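Local coordinates for pumilio homolog 23 (Arabidopsis thaliana, PDB 5WZJ), which binds a specific 18S rRNA sequence through Pumilio repeats and probably regulates translation and mRNA stability by binding the 3'-UTR of target mRNAs, at residues L80-I84 with A107-L111; L128-C132 with L155-C159; M143-S149 with Y228-L233. The contacts are given in a common frame with arbitrary orientation. Where two conformers were deposited one is given. Residues are numbered along the deposited sequence.

Contact 1. Residues L80-I84 with A107-L111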
# COMPACT_ATOMS: atom_id res chain seq x y z
N LEU A 80 -4.91 31.77 -11.60
CA LEU A 80 -4.98 30.86 -10.46
C LEU A 80 -4.32 31.47 -9.23
O LEU A 80 -4.91 31.52 -8.15
CB LEU A 80 -4.32 29.53 -10.82
CG LEU A 80 -4.13 28.59 -9.63
CD1 LEU A 80 -5.47 28.11 -9.05
CD2 LEU A 80 -3.27 27.41 -10.04
N CYS A 81 -3.08 31.96 -9.39
CA CYS A 81 -2.36 32.55 -8.26
C CYS A 81 -3.07 33.78 -7.73
O CYS A 81 -3.07 34.03 -6.51
CB CYS A 81 -0.92 32.88 -8.67
SG CYS A 81 0.02 31.39 -9.00
N SER A 82 -3.67 34.57 -8.61
CA SER A 82 -4.44 35.73 -8.16
C SER A 82 -5.65 35.29 -7.34
O SER A 82 -5.98 35.92 -6.33
CB SER A 82 -4.87 36.57 -9.36
OG SER A 82 -3.75 36.98 -10.12
N PHE A 83 -6.31 34.20 -7.75
CA PHE A 83 -7.44 33.70 -6.96
C PHE A 83 -6.97 33.25 -5.59
O PHE A 83 -7.60 33.56 -4.57
CB PHE A 83 -8.14 32.55 -7.67
CG PHE A 83 -9.17 31.88 -6.81
CD1 PHE A 83 -10.45 32.40 -6.72
CD2 PHE A 83 -8.84 30.79 -6.02
CE1 PHE A 83 -11.39 31.83 -5.91
CE2 PHE A 83 -9.79 30.21 -5.19
CZ PHE A 83 -11.06 30.72 -5.14
N ILE A 84 -5.88 32.49 -5.55
CA ILE A 84 -5.34 32.01 -4.28
C ILE A 84 -4.94 33.18 -3.39
O ILE A 84 -5.24 33.19 -2.19
CB ILE A 84 -4.15 31.07 -4.55
CG1 ILE A 84 -4.64 29.79 -5.23
CG2 ILE A 84 -3.38 30.82 -3.26
CD1 ILE A 84 -3.50 28.82 -5.64
N ALA A 107 -7.81 24.06 -6.51
CA ALA A 107 -6.77 25.08 -6.63
C ALA A 107 -5.39 24.45 -6.50
O ALA A 107 -4.47 24.79 -7.25
CB ALA A 107 -6.95 26.18 -5.59
N LEU A 108 -5.24 23.50 -5.56
CA LEU A 108 -3.96 22.83 -5.37
C LEU A 108 -3.60 21.94 -6.55
O LEU A 108 -2.46 21.95 -7.02
CB LEU A 108 -3.99 22.02 -4.06
CG LEU A 108 -4.20 22.87 -2.80
CD1 LEU A 108 -4.28 21.99 -1.53
CD2 LEU A 108 -3.08 23.89 -2.67
N LYS A 109 -4.57 21.16 -7.05
CA LYS A 109 -4.32 20.31 -8.21
C LYS A 109 -3.90 21.15 -9.41
O LYS A 109 -3.02 20.74 -10.18
CB LYS A 109 -5.57 19.51 -8.58
CG LYS A 109 -5.98 18.45 -7.59
CD LYS A 109 -7.20 17.71 -8.14
CE LYS A 109 -7.70 16.65 -7.17
NZ LYS A 109 -8.97 16.04 -7.69
N SER A 110 -4.55 22.30 -9.59
CA SER A 110 -4.23 23.20 -10.69
C SER A 110 -2.82 23.77 -10.56
O SER A 110 -2.09 23.85 -11.56
CB SER A 110 -5.28 24.31 -10.73
OG SER A 110 -5.14 25.15 -11.87
N LEU A 111 -2.43 24.19 -9.35
CA LEU A 111 -1.04 24.59 -9.12
C LEU A 111 -0.08 23.46 -9.47
O LEU A 111 0.97 23.69 -10.07
CB LEU A 111 -0.82 24.97 -7.66
CG LEU A 111 -0.93 26.37 -7.12
CD1 LEU A 111 -0.51 26.34 -5.64
CD2 LEU A 111 -0.06 27.31 -7.93
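Fitted side chains can do much of the work of joining two repeats, and between these two segments no hydrogen bond is made. Two helical turns run roughly antiparallel, their N-to-C directions 145° apart and their axes 10.7 Å apart at closest approach. Leu80 is the bump on one side: its CD2 settles against the far backbone, 3.4 Å from Leu111 N and 3.5 Å from Ser110 OG, while its CD1 lies 4.2 Å from Ala107 CB. The small Ala107 lets both Leu80 and Ile84 approach, with Ile84 CG1 4.3 Å from Ala107 CB. In return, Leu111 enters the hollow bounded by Leu80, Cys81 and Ile84; its CG is 3.8 Å from Ile84 CD1, and its CD2 is 3.8 Å from Leu80 CD2 and 4.2 Å from Cys81 SG. Ser110 OG is hydrogen-bonded to Leu72 O of helix 64-74. Segment 80-84 belongs to Pumilio repeat 1 and 107-111 to repeat 2; helix 121-137 packs on Cys81, Ile84 and Leu111, and helix 146-160 on Leu108 and Leu111.

Contact 2. Residues L128-C132 with L155-C159; sequences LHSIC and LLCLC
Build both segments as regular α-helix, with phi/psi near -63/-42 and i+4 backbone bonds closing each turn: Cys132 N to Leu128 O at 2.8 Å, Cys159 N to Leu155 O at 3.0 Å. Set their axes 11.9 Å apart at closest approach, with N-to-C directions at 144° and a signed crossing angle of -144°; the nearest CA pair is Leu128 with Cys159, 7.7 Å. Leu155 comes first along the second segment and, in a t/p rotamer, aims at the other helix: its CD1 lies 3.6 Å from Leu128 CD2, and its CD2 lies 4.0 Å from Ile131 CG2 and 4.1 Å from Cys132 SG; Ile131 is m/t. Leu156 turns away and packs on Val232, Ala236 and Leu239 of helix 227-239. This places helix 146-160 of repeat 3 against a helix of repeat 4, in keeping with the general Pumilio architecture, in which repeats pack together into a right-handed superhelix. Cys157 also belongs to the side next to helix 227-239, where it touches Thr235. Leu158, again t/p, returns to the interface and brings its CD2 to 3.7 Å from Leu128 CD2; Leu128 itself is m/t. Last, Cys159 with chi1 m places its SG 4.2 Å from Cys132 SG, also chi1 m, in contact without a disulfide, and 4.5 Å from Leu128 CD1.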
# COMPACT_ATOMS: atom_id res chain seq x y z
N LEU A 128 1.73 29.30 -2.49
CA LEU A 128 1.81 28.41 -1.33
C LEU A 128 2.07 29.20 -0.05
O LEU A 128 1.48 28.91 1.00
CB LEU A 128 2.89 27.36 -1.54
CG LEU A 128 2.60 26.40 -2.70
CD1 LEU A 128 3.82 25.55 -2.97
CD2 LEU A 128 1.40 25.51 -2.37
N HIS A 129 2.94 30.21 -0.11
CA HIS A 129 3.23 30.97 1.10
C HIS A 129 1.97 31.64 1.65
O HIS A 129 1.71 31.59 2.86
CB HIS A 129 4.31 32.02 0.85
CG HIS A 129 4.66 32.81 2.07
ND1 HIS A 129 5.40 32.29 3.11
CD2 HIS A 129 4.34 34.08 2.44
CE1 HIS A 129 5.54 33.20 4.05
NE2 HIS A 129 4.90 34.29 3.68
N SER A 130 1.17 32.26 0.78
CA SER A 130 -0.02 32.94 1.28
C SER A 130 -0.97 31.95 1.96
O SER A 130 -1.57 32.27 2.99
CB SER A 130 -0.72 33.70 0.14
OG SER A 130 -1.16 32.81 -0.87
N ILE A 131 -1.06 30.73 1.42
CA ILE A 131 -1.94 29.71 2.00
C ILE A 131 -1.36 29.19 3.32
O ILE A 131 -2.08 29.06 4.32
CB ILE A 131 -2.14 28.56 0.99
CG1 ILE A 131 -2.93 29.03 -0.22
CG2 ILE A 131 -2.90 27.40 1.62
CD1 ILE A 131 -3.09 27.92 -1.25
N CYS A 132 -0.07 28.84 3.33
CA CYS A 132 0.50 28.24 4.53
C CYS A 132 0.50 29.22 5.69
O CYS A 132 0.32 28.83 6.86
CB CYS A 132 1.93 27.76 4.26
SG CYS A 132 2.04 26.33 3.13
N LEU A 155 -2.02 19.71 0.28
CA LEU A 155 -1.09 20.84 0.36
C LEU A 155 0.31 20.39 0.77
O LEU A 155 1.31 20.87 0.21
CB LEU A 155 -1.61 21.88 1.34
CG LEU A 155 -0.69 23.06 1.60
CD1 LEU A 155 -0.46 23.86 0.30
CD2 LEU A 155 -1.28 23.94 2.70
N LEU A 156 0.41 19.51 1.78
CA LEU A 156 1.70 18.95 2.16
C LEU A 156 2.36 18.26 0.97
O LEU A 156 3.55 18.45 0.71
CB LEU A 156 1.52 17.96 3.31
CG LEU A 156 1.20 18.56 4.69
CD1 LEU A 156 0.55 17.51 5.59
CD2 LEU A 156 2.46 19.11 5.35
N CYS A 157 1.59 17.44 0.23
CA CYS A 157 2.14 16.75 -0.93
C CYS A 157 2.65 17.74 -1.97
O CYS A 157 3.74 17.55 -2.53
CB CYS A 157 1.08 15.82 -1.55
SG CYS A 157 0.72 14.33 -0.61
N LEU A 158 1.89 18.80 -2.23
CA LEU A 158 2.32 19.80 -3.20
C LEU A 158 3.63 20.47 -2.76
O LEU A 158 4.51 20.71 -3.59
CB LEU A 158 1.22 20.84 -3.39
CG LEU A 158 1.48 21.93 -4.42
CD1 LEU A 158 1.92 21.31 -5.72
CD2 LEU A 158 0.23 22.80 -4.62
N CYS A 159 3.76 20.80 -1.47
CA CYS A 159 5.00 21.42 -0.98
C CYS A 159 6.19 20.49 -1.15
O CYS A 159 7.32 20.95 -1.36
CB CYS A 159 4.86 21.83 0.49
SG CYS A 159 3.72 23.20 0.81

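Contact 3. Residues M143-S149 with Y228-L233. With nucleotides of chain B.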
# COMPACT_ATOMS: atom_id res chain seq x y z
N MET A 143 -6.78 20.80 11.02
CA MET A 143 -6.17 19.47 11.04
C MET A 143 -7.18 18.41 11.44
O MET A 143 -7.18 17.31 10.90
CB MET A 143 -4.99 19.43 12.01
CG MET A 143 -3.82 20.31 11.60
SD MET A 143 -2.52 20.43 12.86
CE MET A 143 -1.86 18.77 12.85
N CYS A 144 -8.05 18.73 12.40
CA CYS A 144 -9.03 17.79 12.92
C CYS A 144 -10.32 17.77 12.13
O CYS A 144 -11.20 16.96 12.43
CB CYS A 144 -9.33 18.11 14.39
SG CYS A 144 -7.87 17.89 15.42
N ASN A 145 -10.45 18.61 11.11
CA ASN A 145 -11.70 18.75 10.37
C ASN A 145 -11.72 17.71 9.25
O ASN A 145 -10.73 17.54 8.54
CB ASN A 145 -11.80 20.16 9.80
CG ASN A 145 -13.06 20.37 8.99
OD1 ASN A 145 -13.06 20.21 7.76
ND2 ASN A 145 -14.14 20.73 9.66
N CYS A 146 -12.86 17.02 9.08
CA CYS A 146 -12.90 15.95 8.08
C CYS A 146 -12.53 16.48 6.69
O CYS A 146 -11.76 15.84 5.97
CB CYS A 146 -14.26 15.25 8.07
SG CYS A 146 -15.73 16.27 7.87
N TYR A 147 -13.03 17.66 6.31
CA TYR A 147 -12.70 18.19 4.99
C TYR A 147 -11.32 18.87 4.99
O TYR A 147 -10.53 18.65 4.06
CB TYR A 147 -13.79 19.17 4.52
CG TYR A 147 -15.19 18.64 4.80
CD1 TYR A 147 -15.72 17.59 4.06
CD2 TYR A 147 -15.97 19.18 5.82
CE1 TYR A 147 -16.99 17.09 4.31
CE2 TYR A 147 -17.25 18.69 6.08
CZ TYR A 147 -17.74 17.64 5.33
OH TYR A 147 -19.01 17.14 5.56
N GLY A 148 -11.03 19.66 6.02
CA GLY A 148 -9.76 20.37 6.06
C GLY A 148 -8.56 19.45 6.07
O GLY A 148 -7.50 19.80 5.54
N SER A 149 -8.70 18.27 6.69
CA SER A 149 -7.61 17.30 6.73
C SER A 149 -7.23 16.83 5.33
O SER A 149 -6.05 16.55 5.08
CB SER A 149 -8.02 16.12 7.62
OG SER A 149 -7.15 15.00 7.47
N TYR A 228 -8.52 12.63 12.05
CA TYR A 228 -8.18 13.50 10.94
C TYR A 228 -6.82 14.17 11.14
O TYR A 228 -6.06 14.31 10.18
CB TYR A 228 -9.32 14.51 10.73
CG TYR A 228 -10.49 13.79 10.08
CD1 TYR A 228 -10.35 13.26 8.81
CD2 TYR A 228 -11.71 13.60 10.74
CE1 TYR A 228 -11.40 12.58 8.19
CE2 TYR A 228 -12.77 12.91 10.14
CZ TYR A 228 -12.60 12.40 8.86
OH TYR A 228 -13.61 11.73 8.21
N SER A 229 -6.46 14.55 12.36
CA SER A 229 -5.11 15.08 12.54
C SER A 229 -4.07 13.96 12.41
O SER A 229 -2.96 14.19 11.90
CB SER A 229 -4.97 15.79 13.90
OG SER A 229 -5.35 14.92 14.96
N SER A 230 -4.40 12.74 12.85
CA SER A 230 -3.47 11.63 12.68
C SER A 230 -3.17 11.41 11.20
O SER A 230 -2.01 11.24 10.81
CB SER A 230 -4.03 10.37 13.33
OG SER A 230 -3.27 9.24 12.97
N LEU A 231 -4.21 11.46 10.36
CA LEU A 231 -4.05 11.32 8.92
C LEU A 231 -3.15 12.41 8.33
O LEU A 231 -2.32 12.13 7.46
CB LEU A 231 -5.43 11.34 8.24
CG LEU A 231 -6.20 10.02 8.35
CD1 LEU A 231 -7.69 10.23 8.09
CD2 LEU A 231 -5.60 9.04 7.35
N VAL A 232 -3.33 13.66 8.77
CA VAL A 232 -2.45 14.74 8.33
C VAL A 232 -1.00 14.43 8.71
O VAL A 232 -0.09 14.52 7.88
CB VAL A 232 -2.91 16.08 8.94
CG1 VAL A 232 -1.88 17.18 8.62
CG2 VAL A 232 -4.31 16.47 8.40
N LEU A 233 -0.77 14.04 9.97
CA LEU A 233 0.59 13.79 10.42
C LEU A 233 1.21 12.57 9.74
O LEU A 233 2.42 12.54 9.51
CB LEU A 233 0.62 13.63 11.94
CG LEU A 233 0.28 14.90 12.75
CD1 LEU A 233 0.30 14.60 14.23
CD2 LEU A 233 1.25 16.00 12.44
P C B 9 -14.14 4.46 6.88
OP1 C B 9 -15.61 4.28 6.98
OP2 C B 9 -13.38 3.71 5.85
O5' C B 9 -13.82 6.01 6.61
C5' C B 9 -14.34 7.05 7.42
C4' C B 9 -13.87 8.39 6.90
O4' C B 9 -12.44 8.49 7.04
C3' C B 9 -14.17 8.65 5.42
O3' C B 9 -15.33 9.45 5.32
C2' C B 9 -12.92 9.35 4.86
O2' C B 9 -13.18 10.72 4.57
C1' C B 9 -11.90 9.26 6.00
N1 C B 9 -10.60 8.68 5.59
C2 C B 9 -9.63 9.59 5.21
O2 C B 9 -9.94 10.80 5.25
N3 C B 9 -8.41 9.13 4.81
C4 C B 9 -8.17 7.82 4.79
N4 C B 9 -6.96 7.41 4.39
C5 C B 9 -9.17 6.87 5.18
C6 C B 9 -10.36 7.33 5.57
P G B 11 -20.14 14.70 3.12
OP1 G B 11 -19.97 15.11 4.54
OP2 G B 11 -20.99 13.54 2.77
O5' G B 11 -20.67 16.01 2.40
C5' G B 11 -21.31 15.98 1.13
C4' G B 11 -21.32 17.36 0.54
O4' G B 11 -20.06 17.57 -0.16
C3' G B 11 -22.43 17.66 -0.47
O3' G B 11 -22.77 19.05 -0.41
C2' G B 11 -21.74 17.39 -1.79
O2' G B 11 -22.33 18.04 -2.89
C1' G B 11 -20.33 17.93 -1.50
N9 G B 11 -19.31 17.36 -2.38
C8 G B 11 -18.92 16.03 -2.47
N7 G B 11 -18.03 15.82 -3.41
C5 G B 11 -17.82 17.08 -3.98
C6 G B 11 -16.97 17.49 -5.04
O6 G B 11 -16.21 16.79 -5.71
N1 G B 11 -17.09 18.86 -5.30
C2 G B 11 -17.90 19.73 -4.61
N2 G B 11 -17.87 21.02 -4.99
N3 G B 11 -18.70 19.36 -3.61
C4 G B 11 -18.61 18.04 -3.36
P A B 8 -12.56 -0.30 10.71
OP1 A B 8 -13.88 0.21 11.14
OP2 A B 8 -12.45 -1.17 9.52
O5' A B 8 -11.56 0.90 10.45
C5' A B 8 -11.68 1.70 9.29
C4' A B 8 -11.81 3.13 9.69
O4' A B 8 -10.55 3.59 10.26
C3' A B 8 -12.12 4.11 8.57
O3' A B 8 -13.52 4.19 8.35
C2' A B 8 -11.53 5.40 9.09
O2' A B 8 -12.45 5.94 10.03
C1' A B 8 -10.29 4.90 9.85
N9 A B 8 -9.04 4.88 9.06
C8 A B 8 -8.70 4.18 7.92
N7 A B 8 -7.46 4.38 7.51
C5 A B 8 -6.92 5.23 8.46
C6 A B 8 -5.65 5.81 8.64
N6 A B 8 -4.60 5.65 7.83
N1 A B 8 -5.48 6.62 9.72
C2 A B 8 -6.49 6.82 10.57
N3 A B 8 -7.73 6.33 10.51
C4 A B 8 -7.88 5.53 9.43
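An inter-repeat contact beside the bound RNA joins the turn between helices 140-144 and 146-160 of Pumilio repeat 3 to the start of helix 227-239 in repeat 4. Backbones come close here, Met143 and Ser229 having CA atoms 4.8 Å apart, and one hydrogen bond crosses, from Ser149 OG to Tyr228 O (3.0 Å). Asn145 is the N-cap of helix 146-160: its OD1 accepts from Gly148 N at 2.7 Å and, weakly, from Tyr147 N at 2.9 Å. The first turn after this cap supplies a CH-pi contact, Cys146 CA sitting 3.5 Å above the centroid of the Tyr228 ring. As in other PUF proteins, one helix of each repeat lines the concave surface and offers side chains to the RNA. Leu231 meets two bases, its CD1 3.5 Å from N3 of C9 and its CD2 3.4 Å from N1 of A8, both of chain B; Tyr228 OH lies 3.6 Å from C4' of C9. Tyr147 OH gives a very short hydrogen bond, 2.5 Å, to OP1 of G11 of chain B.

The three contacts follow the course of the superhelix through Pumilio repeats 1 to 4. Contacts 1 and 2 come in series along the chain, with centres about 11 Å apart, and merge into one core: Ile84 CG2 lies 3.5 Å from Ile131 CD1, and Leu111 CD1 3.8 Å from Leu158 CD2. Contacts 2 and 3, with centres about 15 Å apart, share helix 146-160, and their segments alternate in sequence; Leu156 CD1 reaches Val232 O at 3.8 Å. Contacts 1 and 3, about 21 Å between centres, do not touch. Helix 146-160 takes part in packing on neighbouring helices, while Tyr147 in its first turn bonds a phosphate of the RNA.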